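Long-range contact in Sodium/sialic acid symporter SiaT (PDB 5NV9), which uses the sodium gradient across the inner membrane to drive uptake of the sialic acid N-acetylneuraminic acid: residues F15-A20 / I336-Q341. Residues are numbered along the deposited sequence; the frame is centred on the assembly and turned at random.
With NA (sodium ion), chain B.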
loop_
_atom_site.group_PDB
_atom_site.type_symbol
_atom_site.label_atom_id
_atom_site.label_comp_id
_atom_site.label_asym_id
_atom_site.label_seq_id
_atom_site.Cartn_x
_atom_site.Cartn_y
_atom_site.Cartn_z
ATOM N N PHE A 15 -3.898 -14.045 -19.583
ATOM C CA PHE A 15 -5.351 -14.264 -19.507
ATOM C C PHE A 15 -5.752 -15.456 -18.678
ATOM O O PHE A 15 -6.835 -15.477 -18.112
ATOM C CB PHE A 15 -5.971 -14.312 -20.892
ATOM C CG PHE A 15 -6.219 -12.954 -21.466
ATOM C CD1 PHE A 15 -5.200 -12.227 -22.028
ATOM C CD2 PHE A 15 -7.473 -12.380 -21.387
ATOM C CE1 PHE A 15 -5.427 -10.967 -22.547
ATOM C CE2 PHE A 15 -7.711 -11.123 -21.897
ATOM C CZ PHE A 15 -6.683 -10.413 -22.478
ATOM N N GLY A 16 -4.879 -16.446 -18.582
ATOM C CA GLY A 16 -5.046 -17.489 -17.584
ATOM C C GLY A 16 -5.010 -16.950 -16.153
ATOM O O GLY A 16 -5.838 -17.335 -15.298
ATOM N N TYR A 17 -4.032 -16.106 -15.879
ATOM C CA TYR A 17 -3.930 -15.467 -14.572
ATOM C C TYR A 17 -5.206 -14.645 -14.239
ATOM O O TYR A 17 -5.793 -14.741 -13.142
ATOM C CB TYR A 17 -2.742 -14.511 -14.527
ATOM C CG TYR A 17 -2.963 -13.354 -13.493
ATOM C CD1 TYR A 17 -2.751 -13.563 -12.133
ATOM C CD2 TYR A 17 -3.398 -12.134 -13.888
ATOM C CE1 TYR A 17 -2.933 -12.548 -11.203
ATOM C CE2 TYR A 17 -3.597 -11.084 -12.958
ATOM C CZ TYR A 17 -3.385 -11.305 -11.611
ATOM O OH TYR A 17 -3.581 -10.312 -10.677
ATOM N N LEU A 18 -5.640 -13.845 -15.201
ATOM C CA LEU A 18 -6.879 -13.033 -15.029
ATOM C C LEU A 18 -8.149 -13.863 -14.806
ATOM O O LEU A 18 -9.003 -13.505 -13.967
ATOM C CB LEU A 18 -7.052 -12.096 -16.206
ATOM C CG LEU A 18 -6.005 -11.021 -16.412
ATOM C CD1 LEU A 18 -6.191 -10.249 -17.725
ATOM C CD2 LEU A 18 -6.063 -10.011 -15.255
ATOM N N ALA A 19 -8.284 -14.975 -15.543
ATOM C CA ALA A 19 -9.384 -15.876 -15.388
ATOM C C ALA A 19 -9.324 -16.540 -14.027
ATOM O O ALA A 19 -10.348 -16.804 -13.414
ATOM C CB ALA A 19 -9.345 -16.929 -16.485
ATOM N N ALA A 20 -8.122 -16.843 -13.536
ATOM C CA ALA A 20 -8.003 -17.477 -12.233
ATOM C C ALA A 20 -8.473 -16.525 -11.104
ATOM O O ALA A 20 -9.023 -16.958 -10.083
ATOM C CB ALA A 20 -6.528 -17.853 -11.985
ATOM N N ILE A 336 3.324 -8.387 -12.360
ATOM C CA ILE A 336 3.130 -6.945 -12.274
ATOM C C ILE A 336 1.642 -6.612 -12.155
ATOM O O ILE A 336 1.258 -5.810 -11.332
ATOM C CB ILE A 336 3.750 -6.231 -13.506
ATOM C CG1 ILE A 336 5.275 -6.372 -13.479
ATOM C CG2 ILE A 336 3.296 -4.782 -13.594
ATOM C CD1 ILE A 336 5.965 -5.848 -14.747
ATOM N N PHE A 337 0.810 -7.204 -12.988
ATOM C CA PHE A 337 -0.618 -7.155 -12.735
ATOM C C PHE A 337 -0.937 -7.583 -11.287
ATOM O O PHE A 337 -1.753 -6.951 -10.620
ATOM C CB PHE A 337 -1.396 -8.026 -13.681
ATOM C CG PHE A 337 -1.755 -7.377 -14.993
ATOM C CD1 PHE A 337 -0.754 -7.035 -15.926
ATOM C CD2 PHE A 337 -3.091 -7.198 -15.336
ATOM C CE1 PHE A 337 -1.100 -6.500 -17.150
ATOM C CE2 PHE A 337 -3.438 -6.669 -16.582
ATOM C CZ PHE A 337 -2.454 -6.334 -17.492
ATOM N N ALA A 338 -0.361 -8.677 -10.831
ATOM C CA ALA A 338 -0.710 -9.155 -9.496
ATOM C C ALA A 338 -0.292 -8.140 -8.390
ATOM O O ALA A 338 -1.006 -8.002 -7.380
ATOM C CB ALA A 338 -0.114 -10.508 -9.213
ATOM N N ALA A 339 0.861 -7.455 -8.559
ATOM C CA ALA A 339 1.278 -6.370 -7.620
ATOM C C ALA A 339 0.269 -5.208 -7.584
ATOM O O ALA A 339 -0.098 -4.701 -6.518
ATOM C CB ALA A 339 2.680 -5.877 -7.912
ATOM N N ALA A 340 -0.185 -4.795 -8.756
ATOM C CA ALA A 340 -1.167 -3.724 -8.891
ATOM C C ALA A 340 -2.544 -4.109 -8.297
ATOM O O ALA A 340 -3.085 -3.403 -7.419
ATOM C CB ALA A 340 -1.283 -3.396 -10.331
ATOM N N GLN A 341 -3.094 -5.241 -8.755
ATOM C CA GLN A 341 -4.414 -5.705 -8.383
ATOM C C GLN A 341 -4.610 -6.111 -6.928
ATOM O O GLN A 341 -5.653 -5.891 -6.383
ATOM C CB GLN A 341 -4.827 -6.839 -9.311
ATOM C CG GLN A 341 -5.052 -6.330 -10.732
ATOM C CD GLN A 341 -5.396 -7.417 -11.731
ATOM O OE1 GLN A 341 -4.825 -8.512 -11.709
ATOM N NE2 GLN A 341 -6.339 -7.102 -12.657
HETATM NA NA NA B . -0.157 -5.209 -4.297
#
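Y17 reaches Q341 through its phenol oxygen: OH donates a hydrogen bond to OE1, and the modelled 2.4 Å between Y17 OH and Q341 OE1 is so short that the length is doubtful and says nothing of strength. OE1 sits in the plane of the Y17 ring at its edge, with the amide plane turned 32° from the ring. CB of Y17 already points toward helix 328-361, and chi1 of 153° sets CG anti to the backbone N. CE1 of Y17 meets CB of A338 at 4.0 Å. CE2 of Y17 lies 3.8 Å from CB of F337, both approaches being oblique to the ring. L18 adds CD2, 4.1 Å from F337 CD2. The second shell comes from helix 155-203: Q185 NE2 hydrogen-bonds to Y17 OH, and Q341 NE2 to I162 O, so each end of the Q341 amide has a partner. The local axes run 11.3 Å apart, a spacing that the long Y17 and Q341 side chains bridge. Behind this interface, A339 O binds sodium at 2.3 Å, together with A56, L59, S342 and S343. The contact thus packs transmembrane helix 8-29 against the F337, A338 and Q341 face of the helix that supplies A339, S342 and S343 to the Na2 site of this LeuT-fold symporter.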